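Local structure of D-alanyl transferase DltD (Enterococcus faecalis, 6O93) at residues K26-K31 with Q124-Q129; L291-P296 with A332-C337; S58-K63 with K212-T217. The protein probably takes part in attaching D-alanine to lipoteichoic acid at the cell membrane, as a D-alanyl transferase of the DltD family with an SGNH-hydrolase-like fold. All coordinates share one frame; numbering follows the deposited sequence.

Contact 1. Residues K26-K31 with Q124-Q129; sequences KGNVIK and QLQTYQ
Gln-126 and Asn-28 have amide planes only 10° apart, but the groups lie side by side and are not stacked; Asn-28 OD1 comes nearest to Gln-126 CG. Gln-126 leaves its helix with CG anti to the carbonyl carbon (chi1 -60°) and runs extended beyond it, which carries NE2 to the backbone of the facing segment. There NE2 donates to Gly-27 O over 3.0 Å. The acceptor sits almost in the glutamine's amide plane, whereas the donor is tilted 34° from the carbonyl plane of Gly-27. A second donor, Lys-31 NZ, reaches the same Gly-27 O at 2.6 Å, in the carbonyl plane and on a lone pair; the bend at the last torsion of the lysine turns the ammonium back to it. Ser-89 of helix 80-90 also bonds to Lys-31 NZ through its OG. NE2 of Gln-126 is also bonded to Leu-25 O, so this amide is gripped from the chain just before the segment as well. The contact joins the turn that leads into helix 29-36, with Asn-28 at the N-cap position, to one side of helix 124-132. Asp-192 of helix 175-195 accepts from the backbone N of both Asn-28 and Val-29 at this helix start. One turn of helix on from Leu-125, the amide end of Gln-129 meets that of Asn-28 head-on, and Asn-28 ND2 donates to Gln-129 OE1 at 3.2 Å, coming from above the carbonyl plane rather than onto a lone pair. Leu-125 contributes the apolar part of the contact through CD2, which lies 3.9 Å from Gly-27 CA and equally close to Asn-28 ND2.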
ATOM      1  N   LYS A  26       3.688   6.413  10.159  1.00 20.13           N
ATOM      2  CA  LYS A  26       4.761   7.399  10.140  1.00 21.62           C
ATOM      3  C   LYS A  26       5.846   7.128  11.174  1.00 19.50           C
ATOM      4  O   LYS A  26       6.913   7.751  11.103  1.00 19.09           O
ATOM      5  CB  LYS A  26       4.201   8.803  10.385  1.00 25.11           C
ATOM      6  CG  LYS A  26       3.174   9.264   9.373  1.00 29.49           C
ATOM      7  CD  LYS A  26       2.659  10.654   9.719  1.00 33.00           C
ATOM      8  CE  LYS A  26       1.276  10.892   9.135  1.00 35.25           C
ATOM      9  NZ  LYS A  26       0.890  12.329   9.167  1.00 38.42           N
ATOM     10  N   GLY A  27       5.601   6.238  12.134  1.00 17.34           N
ATOM     11  CA  GLY A  27       6.558   5.943  13.178  1.00 17.41           C
ATOM     12  C   GLY A  27       7.449   4.768  12.823  1.00 17.83           C
ATOM     13  O   GLY A  27       7.453   4.264  11.699  1.00 17.73           O
ATOM     14  N   ASN A  28       8.219   4.329  13.818  1.00 19.10           N
ATOM     15  CA  ASN A  28       9.127   3.197  13.659  1.00 19.70           C
ATOM     16  C   ASN A  28       8.934   2.115  14.710  1.00 19.50           C
ATOM     17  O   ASN A  28       8.940   0.932  14.364  1.00 19.81           O
ATOM     18  CB  ASN A  28      10.588   3.682  13.699  1.00 21.05           C
ATOM     19  CG  ASN A  28      11.083   4.156  12.346  1.00 21.86           C
ATOM     20  OD1 ASN A  28      10.502   3.833  11.309  1.00 21.28           O
ATOM     21  ND2 ASN A  28      12.172   4.917  12.351  1.00 22.80           N
ATOM     22  N   VAL A  29       8.756   2.489  15.979  1.00 19.98           N
ATOM     23  CA  VAL A  29       8.799   1.514  17.070  1.00 19.70           C
ATOM     24  C   VAL A  29       7.830   0.367  16.808  1.00 18.97           C
ATOM     25  O   VAL A  29       8.218  -0.807  16.768  1.00 19.28           O
ATOM     26  CB  VAL A  29       8.500   2.196  18.416  1.00 20.16           C
ATOM     27  CG1 VAL A  29       8.412   1.160  19.527  1.00 20.83           C
ATOM     28  CG2 VAL A  29       9.567   3.232  18.737  1.00 20.97           C
ATOM     29  N   ILE A  30       6.548   0.688  16.630  1.00 18.58           N
ATOM     30  CA  ILE A  30       5.522  -0.351  16.618  1.00 19.06           C
ATOM     31  C   ILE A  30       5.593  -1.168  15.333  1.00 19.22           C
ATOM     32  O   ILE A  30       5.647  -2.404  15.370  1.00 19.78           O
ATOM     33  CB  ILE A  30       4.128   0.270  16.821  1.00 19.12           C
ATOM     34  CG1 ILE A  30       4.000   0.796  18.254  1.00 20.80           C
ATOM     35  CG2 ILE A  30       3.043  -0.759  16.522  1.00 18.76           C
ATOM     36  CD1 ILE A  30       2.763   1.635  18.501  1.00 22.05           C
ATOM     37  N   LYS A  31       5.593  -0.502  14.176  1.00 17.97           N
ATOM     38  CA  LYS A  31       5.545  -1.243  12.920  1.00 17.17           C
ATOM     39  C   LYS A  31       6.817  -2.058  12.709  1.00 16.16           C
ATOM     40  O   LYS A  31       6.757  -3.192  12.220  1.00 17.20           O
ATOM     41  CB  LYS A  31       5.304  -0.290  11.745  1.00 17.10           C
ATOM     42  CG  LYS A  31       6.552   0.357  11.168  1.00 16.47           C
ATOM     43  CD  LYS A  31       6.188   1.421  10.144  1.00 16.05           C
ATOM     44  CE  LYS A  31       7.400   1.870   9.343  1.00 16.31           C
ATOM     45  NZ  LYS A  31       8.496   2.372  10.208  1.00 18.15           N
ATOM     46  N   GLN A 124       8.686  12.883   8.844  1.00 16.43           N
ATOM     47  CA  GLN A 124       9.983  13.517   9.054  1.00 16.39           C
ATOM     48  C   GLN A 124      10.945  12.568   9.758  1.00 16.72           C
ATOM     49  O   GLN A 124      12.145  12.554   9.458  1.00 16.40           O
ATOM     50  CB  GLN A 124       9.815  14.805   9.853  1.00 15.82           C
ATOM     51  CG  GLN A 124      11.074  15.655   9.911  1.00 16.59           C
ATOM     52  CD  GLN A 124      10.862  16.962  10.650  1.00 18.55           C
ATOM     53  OE1 GLN A 124      10.719  16.985  11.873  1.00 20.54           O
ATOM     54  NE2 GLN A 124      10.839  18.061   9.908  1.00 18.83           N
ATOM     55  N   LEU A 125      10.433  11.765  10.695  1.00 17.47           N
ATOM     56  CA  LEU A 125      11.245  10.743  11.348  1.00 17.72           C
ATOM     57  C   LEU A 125      11.946   9.859  10.323  1.00 15.91           C
ATOM     58  O   LEU A 125      13.177   9.754  10.303  1.00 15.50           O
ATOM     59  CB  LEU A 125      10.362   9.896  12.270  1.00 19.26           C
ATOM     60  CG  LEU A 125      11.003   8.643  12.879  1.00 20.83           C
ATOM     61  CD1 LEU A 125      12.156   9.020  13.799  1.00 21.88           C
ATOM     62  CD2 LEU A 125       9.966   7.815  13.625  1.00 21.51           C
ATOM     63  N   GLN A 126      11.166   9.208   9.458  1.00 16.04           N
ATOM     64  CA  GLN A 126      11.737   8.253   8.513  1.00 15.93           C
ATOM     65  C   GLN A 126      12.633   8.945   7.489  1.00 15.74           C
ATOM     66  O   GLN A 126      13.677   8.406   7.103  1.00 14.86           O
ATOM     67  CB  GLN A 126      10.613   7.481   7.821  1.00 15.14           C
ATOM     68  CG  GLN A 126       9.735   6.694   8.787  1.00 15.93           C
ATOM     69  CD  GLN A 126       8.486   6.125   8.131  1.00 16.60           C
ATOM     70  OE1 GLN A 126       8.256   6.310   6.936  1.00 16.67           O
ATOM     71  NE2 GLN A 126       7.669   5.436   8.919  1.00 15.89           N
ATOM     72  N   THR A 127      12.249  10.143   7.046  1.00 16.30           N
ATOM     73  CA  THR A 127      13.064  10.870   6.077  1.00 15.99           C
ATOM     74  C   THR A 127      14.392  11.301   6.689  1.00 15.19           C
ATOM     75  O   THR A 127      15.453  11.131   6.078  1.00 15.53           O
ATOM     76  CB  THR A 127      12.292  12.080   5.550  1.00 16.68           C
ATOM     77  OG1 THR A 127      11.054  11.641   4.980  1.00 15.90           O
ATOM     78  CG2 THR A 127      13.095  12.819   4.491  1.00 17.66           C
ATOM     79  N   TYR A 128      14.354  11.862   7.900  1.00 16.02           N
ATOM     80  CA  TYR A 128      15.589  12.257   8.574  1.00 16.92           C
ATOM     81  C   TYR A 128      16.455  11.044   8.905  1.00 17.84           C
ATOM     82  O   TYR A 128      17.684  11.094   8.766  1.00 16.54           O
ATOM     83  CB  TYR A 128      15.268  13.037   9.850  1.00 17.11           C
ATOM     84  CG  TYR A 128      14.967  14.510   9.645  1.00 17.16           C
ATOM     85  CD1 TYR A 128      14.623  15.014   8.397  1.00 15.53           C
ATOM     86  CD2 TYR A 128      15.046  15.399  10.709  1.00 18.71           C
ATOM     87  CE1 TYR A 128      14.357  16.363   8.221  1.00 16.69           C
ATOM     88  CE2 TYR A 128      14.783  16.742  10.544  1.00 18.75           C
ATOM     89  CZ  TYR A 128      14.439  17.221   9.300  1.00 18.25           C
ATOM     90  OH  TYR A 128      14.181  18.561   9.143  1.00 18.75           O
ATOM     91  N   GLN A 129      15.834   9.953   9.360  1.00 18.66           N
ATOM     92  CA  GLN A 129      16.587   8.734   9.636  1.00 21.10           C
ATOM     93  C   GLN A 129      17.306   8.244   8.385  1.00 20.69           C
ATOM     94  O   GLN A 129      18.473   7.838   8.447  1.00 20.88           O
ATOM     95  CB  GLN A 129      15.647   7.654  10.170  1.00 22.98           C
ATOM     96  CG  GLN A 129      16.332   6.340  10.513  1.00 25.42           C
ATOM     97  CD  GLN A 129      15.345   5.209  10.713  1.00 27.03           C
ATOM     98  OE1 GLN A 129      14.356   5.097   9.985  1.00 26.43           O
ATOM     99  NE2 GLN A 129      15.605   4.366  11.705  1.00 28.23           N
TER

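Contact 2. Residues L291-P296 with A332-C337; sequences LFVIPP and ADFSTC
Asp-333 OD1, against which Ile-294 CB packs at 3.7 Å, is held by two donors of Ser-335: OG reaches it at 2.6 Å on the syn side, while the backbone N approaches at 3.0 Å from above the carboxylate plane. The latter bond makes an Asx turn where strand 331-333 ends, an edge strand of the parallel sheet in this SGNH-hydrolase-like fold. Ser-335 OG sits between its own backbone N and carbonyl carbon (chi1 63°), which puts it within bonding distance of the carboxylate. OD2 of Asp-333 forms a salt bridge with Lys-320 of helix 309-324, which may help keep the aspartate ionised. Parallel pairing with strand 289-294 runs through Ala-332, whose N donates to Phe-292 O at 2.7 Å and whose O accepts from Ile-294 N. Phe-334 N then extends the pairing to Ile-294 O over 2.9 Å. On the sheet face of Val-293 and Ala-332, Val-293 CG1 lies at the edge of the Phe-334 ring, near its plane, and Val-358 of helix 352-367 packs against Val-293 and Phe-334. Past the strand ends a type I turn from Phe-334 to Cys-337 curls beside Pro-296, with Pro-296 CG 4.2 Å from Cys-337 CB.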
ATOM      1  N   LEU A 291       4.338 -10.512  -2.585  1.00 20.81           N
ATOM      2  CA  LEU A 291       3.194 -10.817  -3.433  1.00 19.84           C
ATOM      3  C   LEU A 291       2.504  -9.507  -3.802  1.00 18.38           C
ATOM      4  O   LEU A 291       2.049  -8.772  -2.917  1.00 17.64           O
ATOM      5  CB  LEU A 291       2.220 -11.758  -2.725  1.00 20.48           C
ATOM      6  CG  LEU A 291       0.885 -11.997  -3.438  1.00 20.64           C
ATOM      7  CD1 LEU A 291       1.094 -12.656  -4.798  1.00 20.92           C
ATOM      8  CD2 LEU A 291      -0.028 -12.833  -2.568  1.00 21.59           C
ATOM      9  N   PHE A 292       2.433  -9.219  -5.097  1.00 18.01           N
ATOM     10  CA  PHE A 292       1.782  -8.018  -5.599  1.00 17.16           C
ATOM     11  C   PHE A 292       0.365  -8.344  -6.051  1.00 17.10           C
ATOM     12  O   PHE A 292       0.130  -9.359  -6.714  1.00 18.55           O
ATOM     13  CB  PHE A 292       2.579  -7.412  -6.756  1.00 16.97           C
ATOM     14  CG  PHE A 292       3.946  -6.935  -6.360  1.00 16.33           C
ATOM     15  CD1 PHE A 292       5.029  -7.799  -6.379  1.00 17.36           C
ATOM     16  CD2 PHE A 292       4.147  -5.627  -5.957  1.00 15.17           C
ATOM     17  CE1 PHE A 292       6.288  -7.364  -6.006  1.00 16.60           C
ATOM     18  CE2 PHE A 292       5.404  -5.187  -5.582  1.00 15.43           C
ATOM     19  CZ  PHE A 292       6.475  -6.056  -5.607  1.00 15.29           C
ATOM     20  N   VAL A 293      -0.576  -7.475  -5.693  1.00 16.96           N
ATOM     21  CA  VAL A 293      -1.990  -7.658  -6.001  1.00 18.09           C
ATOM     22  C   VAL A 293      -2.453  -6.487  -6.855  1.00 18.39           C
ATOM     23  O   VAL A 293      -2.170  -5.328  -6.531  1.00 18.94           O
ATOM     24  CB  VAL A 293      -2.837  -7.767  -4.720  1.00 18.60           C
ATOM     25  CG1 VAL A 293      -4.305  -7.968  -5.062  1.00 20.11           C
ATOM     26  CG2 VAL A 293      -2.328  -8.900  -3.838  1.00 19.67           C
ATOM     27  N   ILE A 294      -3.157  -6.788  -7.941  1.00 19.46           N
ATOM     28  CA  ILE A 294      -3.750  -5.776  -8.807  1.00 20.73           C
ATOM     29  C   ILE A 294      -5.259  -5.990  -8.795  1.00 21.28           C
ATOM     30  O   ILE A 294      -5.737  -7.033  -9.252  1.00 21.48           O
ATOM     31  CB  ILE A 294      -3.209  -5.840 -10.245  1.00 21.73           C
ATOM     32  CG1 ILE A 294      -1.684  -5.724 -10.254  1.00 21.18           C
ATOM     33  CG2 ILE A 294      -3.824  -4.724 -11.088  1.00 21.92           C
ATOM     34  CD1 ILE A 294      -1.068  -5.894 -11.629  1.00 21.47           C
ATOM     35  N   PRO A 295      -6.051  -5.046  -8.294  1.00 21.93           N
ATOM     36  CA  PRO A 295      -7.496  -5.245  -8.243  1.00 23.05           C
ATOM     37  C   PRO A 295      -8.153  -4.819  -9.542  1.00 22.96           C
ATOM     38  O   PRO A 295      -7.531  -4.142 -10.374  1.00 21.96           O
ATOM     39  CB  PRO A 295      -7.928  -4.341  -7.084  1.00 22.50           C
ATOM     40  CG  PRO A 295      -6.978  -3.195  -7.179  1.00 21.66           C
ATOM     41  CD  PRO A 295      -5.661  -3.771  -7.661  1.00 21.14           C
ATOM     42  N   PRO A 296      -9.409  -5.199  -9.756  1.00 23.34           N
ATOM     43  CA  PRO A 296     -10.153  -4.666 -10.903  1.00 22.92           C
ATOM     44  C   PRO A 296     -10.984  -3.453 -10.527  1.00 22.37           C
ATOM     45  O   PRO A 296     -10.956  -2.997  -9.378  1.00 21.01           O
ATOM     46  CB  PRO A 296     -11.041  -5.846 -11.307  1.00 24.84           C
ATOM     47  CG  PRO A 296     -11.347  -6.515  -9.989  1.00 25.69           C
ATOM     48  CD  PRO A 296     -10.136  -6.299  -9.096  1.00 23.57           C
ATOM     49  N   ALA A 332      -0.636 -11.515  -8.141  1.00 24.42           N
ATOM     50  CA  ALA A 332      -2.044 -11.908  -8.183  1.00 24.57           C
ATOM     51  C   ALA A 332      -2.790 -10.815  -8.942  1.00 24.48           C
ATOM     52  O   ALA A 332      -3.214  -9.812  -8.369  1.00 24.07           O
ATOM     53  CB  ALA A 332      -2.600 -12.108  -6.777  1.00 24.48           C
ATOM     54  N   ASP A 333      -2.947 -11.016 -10.249  1.00 24.95           N
ATOM     55  CA  ASP A 333      -3.569 -10.024 -11.124  1.00 23.83           C
ATOM     56  C   ASP A 333      -5.055 -10.339 -11.237  1.00 22.28           C
ATOM     57  O   ASP A 333      -5.457 -11.234 -11.983  1.00 23.12           O
ATOM     58  CB  ASP A 333      -2.897 -10.022 -12.494  1.00 24.94           C
ATOM     59  CG  ASP A 333      -3.484  -8.982 -13.431  1.00 26.12           C
ATOM     60  OD1 ASP A 333      -4.310  -8.163 -12.974  1.00 25.52           O
ATOM     61  OD2 ASP A 333      -3.121  -8.986 -14.627  1.00 27.14           O
ATOM     62  N   PHE A 334      -5.877  -9.592 -10.502  1.00 21.02           N
ATOM     63  CA  PHE A 334      -7.324  -9.723 -10.581  1.00 21.50           C
ATOM     64  C   PHE A 334      -7.966  -8.608 -11.407  1.00 21.19           C
ATOM     65  O   PHE A 334      -9.176  -8.383 -11.299  1.00 20.17           O
ATOM     66  CB  PHE A 334      -7.927  -9.753  -9.175  1.00 21.67           C
ATOM     67  CG  PHE A 334      -7.470 -10.920  -8.343  1.00 22.82           C
ATOM     68  CD1 PHE A 334      -7.853 -12.210  -8.665  1.00 24.25           C
ATOM     69  CD2 PHE A 334      -6.668 -10.723  -7.231  1.00 22.69           C
ATOM     70  CE1 PHE A 334      -7.437 -13.284  -7.899  1.00 25.25           C
ATOM     71  CE2 PHE A 334      -6.249 -11.792  -6.462  1.00 22.89           C
ATOM     72  CZ  PHE A 334      -6.634 -13.074  -6.796  1.00 24.60           C
ATOM     73  N   SER A 335      -7.183  -7.909 -12.235  1.00 21.38           N
ATOM     74  CA  SER A 335      -7.739  -6.833 -13.046  1.00 21.93           C
ATOM     75  C   SER A 335      -8.721  -7.348 -14.091  1.00 23.22           C
ATOM     76  O   SER A 335      -9.575  -6.582 -14.550  1.00 22.90           O
ATOM     77  CB  SER A 335      -6.617  -6.047 -13.729  1.00 21.80           C
ATOM     78  OG  SER A 335      -5.893  -6.863 -14.635  1.00 22.62           O
ATOM     79  N   THR A 336      -8.621  -8.621 -14.474  1.00 24.44           N
ATOM     80  CA  THR A 336      -9.561  -9.225 -15.409  1.00 27.83           C
ATOM     81  C   THR A 336     -10.839  -9.707 -14.737  1.00 28.95           C
ATOM     82  O   THR A 336     -11.711 -10.251 -15.425  1.00 30.06           O
ATOM     83  CB  THR A 336      -8.902 -10.402 -16.133  1.00 29.28           C
ATOM     84  OG1 THR A 336      -8.340 -11.300 -15.169  1.00 30.04           O
ATOM     85  CG2 THR A 336      -7.810  -9.911 -17.074  1.00 28.24           C
ATOM     86  N   CYS A 337     -10.971  -9.525 -13.420  1.00 28.07           N
ATOM     87  CA  CYS A 337     -12.149  -9.953 -12.674  1.00 29.03           C
ATOM     88  C   CYS A 337     -13.177  -8.841 -12.518  1.00 29.18           C
ATOM     89  O   CYS A 337     -13.964  -8.855 -11.560  1.00 28.03           O
ATOM     90  CB  CYS A 337     -11.730 -10.481 -11.301  1.00 30.50           C
ATOM     91  SG  CYS A 337     -10.554 -11.853 -11.366  1.00 33.43           S
TER

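Contact 3. Residues S58-K63 with K212-T217; sequences SVLSEK and KQLPAT
Lys-63 and Leu-214 lie alongside each other and run antiparallel, the lysine leaving its helix as the leucine enters from the loop. The close part of the contact gathers round one methyl group, Leu-214 CD1. It lies 3.6 Å from Lys-63 CG and almost as near to Lys-63 CB, so the aliphatic root of the lysine forms one wall of its site. Val-59, one helical turn earlier, supplies the next wall through CG1, at 4.0 Å from Leu-214 CD1. Leu-60 stands roughly perpendicular to Leu-214, and its CD2 meets both methyls of that residue, standing 3.9 Å from Leu-214 CD1. The loop leucine is thus received by side chains from positions 59, 60 and 63, spaced as on one side of a helix. Leu-223 of helix 220-233 and Ala-54 also touch Leu-214.

The outer side is different in kind. Lys-63 has CG anti to the backbone N (chi1 178°), then bends at chi2 (59°) and runs straight to its end, laying the chain along the loop backbone. Its CE passes 3.4 Å from Pro-215 O and 3.6 Å from Leu-214 O, but no hydrogen bond links the two segments. The ammonium has a weak bond to Met-211 O, while Pro-215 O accepts from Tyr-64 OH. Beyond this, the loop on either side of Leu-214 and Pro-215 is exposed to solvent. A leucine from the connection between helices 204-211 and 220-233 thus packs against the side of helix 57-63, which precedes strand 69-73 at one edge of the parallel sheet of the alpha/beta fold.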
ATOM      1  N   SER A  58      -7.346 -10.085   7.435  1.00 22.63           N
ATOM      2  CA  SER A  58      -7.173  -9.926   8.875  1.00 22.39           C
ATOM      3  C   SER A  58      -8.163 -10.780   9.656  1.00 23.20           C
ATOM      4  O   SER A  58      -7.837 -11.271  10.743  1.00 23.35           O
ATOM      5  CB  SER A  58      -7.327  -8.455   9.267  1.00 22.26           C
ATOM      6  OG  SER A  58      -6.270  -7.670   8.741  1.00 20.32           O
ATOM      7  N   VAL A  59      -9.371 -10.969   9.123  1.00 23.25           N
ATOM      8  CA  VAL A  59     -10.381 -11.753   9.825  1.00 23.57           C
ATOM      9  C   VAL A  59     -10.164 -13.242   9.591  1.00 23.79           C
ATOM     10  O   VAL A  59     -10.239 -14.045  10.527  1.00 25.34           O
ATOM     11  CB  VAL A  59     -11.790 -11.314   9.388  1.00 23.91           C
ATOM     12  CG1 VAL A  59     -12.850 -12.114  10.133  1.00 24.47           C
ATOM     13  CG2 VAL A  59     -11.975  -9.821   9.621  1.00 24.80           C
ATOM     14  N   LEU A  60      -9.896 -13.633   8.344  1.00 22.38           N
ATOM     15  CA  LEU A  60      -9.680 -15.043   8.042  1.00 21.99           C
ATOM     16  C   LEU A  60      -8.454 -15.582   8.768  1.00 21.66           C
ATOM     17  O   LEU A  60      -8.459 -16.722   9.246  1.00 21.83           O
ATOM     18  CB  LEU A  60      -9.540 -15.236   6.529  1.00 21.61           C
ATOM     19  CG  LEU A  60     -10.784 -14.904   5.698  1.00 21.29           C
ATOM     20  CD1 LEU A  60     -10.470 -14.922   4.214  1.00 20.47           C
ATOM     21  CD2 LEU A  60     -11.912 -15.875   6.008  1.00 22.10           C
ATOM     22  N   SER A  61      -7.392 -14.779   8.862  1.00 20.75           N
ATOM     23  CA  SER A  61      -6.181 -15.239   9.536  1.00 22.15           C
ATOM     24  C   SER A  61      -6.429 -15.466  11.023  1.00 23.59           C
ATOM     25  O   SER A  61      -5.907 -16.424  11.604  1.00 23.45           O
ATOM     26  CB  SER A  61      -5.049 -14.234   9.330  1.00 22.63           C
ATOM     27  OG  SER A  61      -4.635 -14.202   7.976  1.00 23.30           O
ATOM     28  N   GLU A  62      -7.221 -14.596  11.653  1.00 24.67           N
ATOM     29  CA  GLU A  62      -7.542 -14.769  13.066  1.00 26.36           C
ATOM     30  C   GLU A  62      -8.524 -15.918  13.270  1.00 27.00           C
ATOM     31  O   GLU A  62      -8.389 -16.697  14.221  1.00 27.41           O
ATOM     32  CB  GLU A  62      -8.112 -13.467  13.629  1.00 28.29           C
ATOM     33  CG  GLU A  62      -8.310 -13.451  15.139  1.00 31.39           C
ATOM     34  CD  GLU A  62      -7.002 -13.500  15.902  1.00 33.56           C
ATOM     35  OE1 GLU A  62      -6.671 -14.568  16.454  1.00 35.84           O
ATOM     36  OE2 GLU A  62      -6.298 -12.471  15.940  1.00 34.49           O
ATOM     37  N   LYS A  63      -9.519 -16.038  12.388  1.00 27.25           N
ATOM     38  CA  LYS A  63     -10.525 -17.084  12.541  1.00 28.06           C
ATOM     39  C   LYS A  63      -9.893 -18.468  12.520  1.00 28.39           C
ATOM     40  O   LYS A  63     -10.268 -19.342  13.310  1.00 28.59           O
ATOM     41  CB  LYS A  63     -11.578 -16.961  11.438  1.00 27.84           C
ATOM     42  CG  LYS A  63     -12.655 -18.043  11.460  1.00 28.33           C
ATOM     43  CD  LYS A  63     -13.416 -18.066  12.776  1.00 29.25           C
ATOM     44  CE  LYS A  63     -14.604 -19.015  12.705  1.00 31.15           C
ATOM     45  NZ  LYS A  63     -15.371 -19.067  13.978  1.00 32.67           N
ATOM     46  N   LYS A 212     -17.731 -14.530  13.818  1.00 36.97           N
ATOM     47  CA  LYS A 212     -18.946 -15.284  14.100  1.00 39.17           C
ATOM     48  C   LYS A 212     -19.732 -15.632  12.843  1.00 39.41           C
ATOM     49  O   LYS A 212     -20.657 -16.447  12.919  1.00 40.56           O
ATOM     50  CB  LYS A 212     -19.834 -14.493  15.061  1.00 41.59           C
ATOM     51  CG  LYS A 212     -19.171 -14.183  16.398  1.00 43.15           C
ATOM     52  CD  LYS A 212     -20.076 -13.363  17.303  1.00 46.30           C
ATOM     53  CE  LYS A 212     -19.415 -13.095  18.647  1.00 48.68           C
ATOM     54  NZ  LYS A 212     -20.233 -12.195  19.507  1.00 51.72           N
ATOM     55  N   GLN A 213     -19.394 -15.039  11.698  1.00 38.52           N
ATOM     56  CA  GLN A 213     -20.057 -15.348  10.440  1.00 39.02           C
ATOM     57  C   GLN A 213     -19.396 -16.492   9.683  1.00 37.14           C
ATOM     58  O   GLN A 213     -19.992 -17.012   8.735  1.00 37.95           O
ATOM     59  CB  GLN A 213     -20.085 -14.109   9.536  1.00 39.35           C
ATOM     60  CG  GLN A 213     -20.899 -12.948  10.077  1.00 41.76           C
ATOM     61  CD  GLN A 213     -20.832 -11.725   9.179  1.00 43.16           C
ATOM     62  OE1 GLN A 213     -19.782 -11.404   8.624  1.00 41.98           O
ATOM     63  NE2 GLN A 213     -21.959 -11.041   9.027  1.00 45.95           N
ATOM     64  N   LEU A 214     -18.193 -16.894  10.075  1.00 35.58           N
ATOM     65  CA  LEU A 214     -17.413 -17.856   9.317  1.00 34.14           C
ATOM     66  C   LEU A 214     -17.579 -19.264   9.878  1.00 33.37           C
ATOM     67  O   LEU A 214     -17.754 -19.442  11.087  1.00 34.49           O
ATOM     68  CB  LEU A 214     -15.930 -17.475   9.345  1.00 33.24           C
ATOM     69  CG  LEU A 214     -15.574 -16.142   8.687  1.00 32.66           C
ATOM     70  CD1 LEU A 214     -14.196 -15.696   9.138  1.00 31.60           C
ATOM     71  CD2 LEU A 214     -15.634 -16.255   7.170  1.00 32.30           C
ATOM     72  N   PRO A 215     -17.521 -20.288   9.029  1.00 30.80           N
ATOM     73  CA  PRO A 215     -17.578 -21.663   9.533  1.00 32.22           C
ATOM     74  C   PRO A 215     -16.341 -22.010  10.349  1.00 33.41           C
ATOM     75  O   PRO A 215     -15.311 -21.336  10.297  1.00 32.70           O
ATOM     76  CB  PRO A 215     -17.665 -22.511   8.258  1.00 31.46           C
ATOM     77  CG  PRO A 215     -17.091 -21.657   7.190  1.00 29.35           C
ATOM     78  CD  PRO A 215     -17.431 -20.244   7.559  1.00 28.99           C
ATOM     79  N   ALA A 216     -16.465 -23.096  11.117  1.00 36.52           N
ATOM     80  CA  ALA A 216     -15.392 -23.498  12.020  1.00 37.85           C
ATOM     81  C   ALA A 216     -14.138 -23.919  11.265  1.00 37.62           C
ATOM     82  O   ALA A 216     -13.025 -23.735  11.770  1.00 38.22           O
ATOM     83  CB  ALA A 216     -15.870 -24.635  12.922  1.00 40.46           C
ATOM     84  N   THR A 217     -14.289 -24.490  10.073  1.00 37.08           N
ATOM     85  CA  THR A 217     -13.159 -24.917   9.262  1.00 35.96           C
ATOM     86  C   THR A 217     -13.165 -24.178   7.932  1.00 33.93           C
ATOM     87  O   THR A 217     -14.221 -23.802   7.411  1.00 32.61           O
ATOM     88  CB  THR A 217     -13.180 -26.434   9.018  1.00 37.96           C
ATOM     89  OG1 THR A 217     -14.454 -26.828   8.494  1.00 39.11           O
ATOM     90  CG2 THR A 217     -12.908 -27.182  10.313  1.00 39.17           C
TER

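Overall arrangement
The three contacts sample separate parts of one chain and do not touch. Contact 2 lies at an edge of the parallel sheet and near the sodium ion, which is bound by Ser-46, Glu-48 and Ser-104: the side chain of Pro-295 is about 7 Å from it. That side chain also lies near Ser-47, His-349 and Asp-346, whose geometry is consistent with a Ser-His-Asp triad. Contact 1 is on the opposite side of the chain's centre, its centre about 30 Å from that of contact 2. Contact 3 stands about 23 Å from contact 2 and about 33 Å from contact 1, centre to centre. In sequence, contacts 1 and 3 interleave, whereas both close before contact 2 opens.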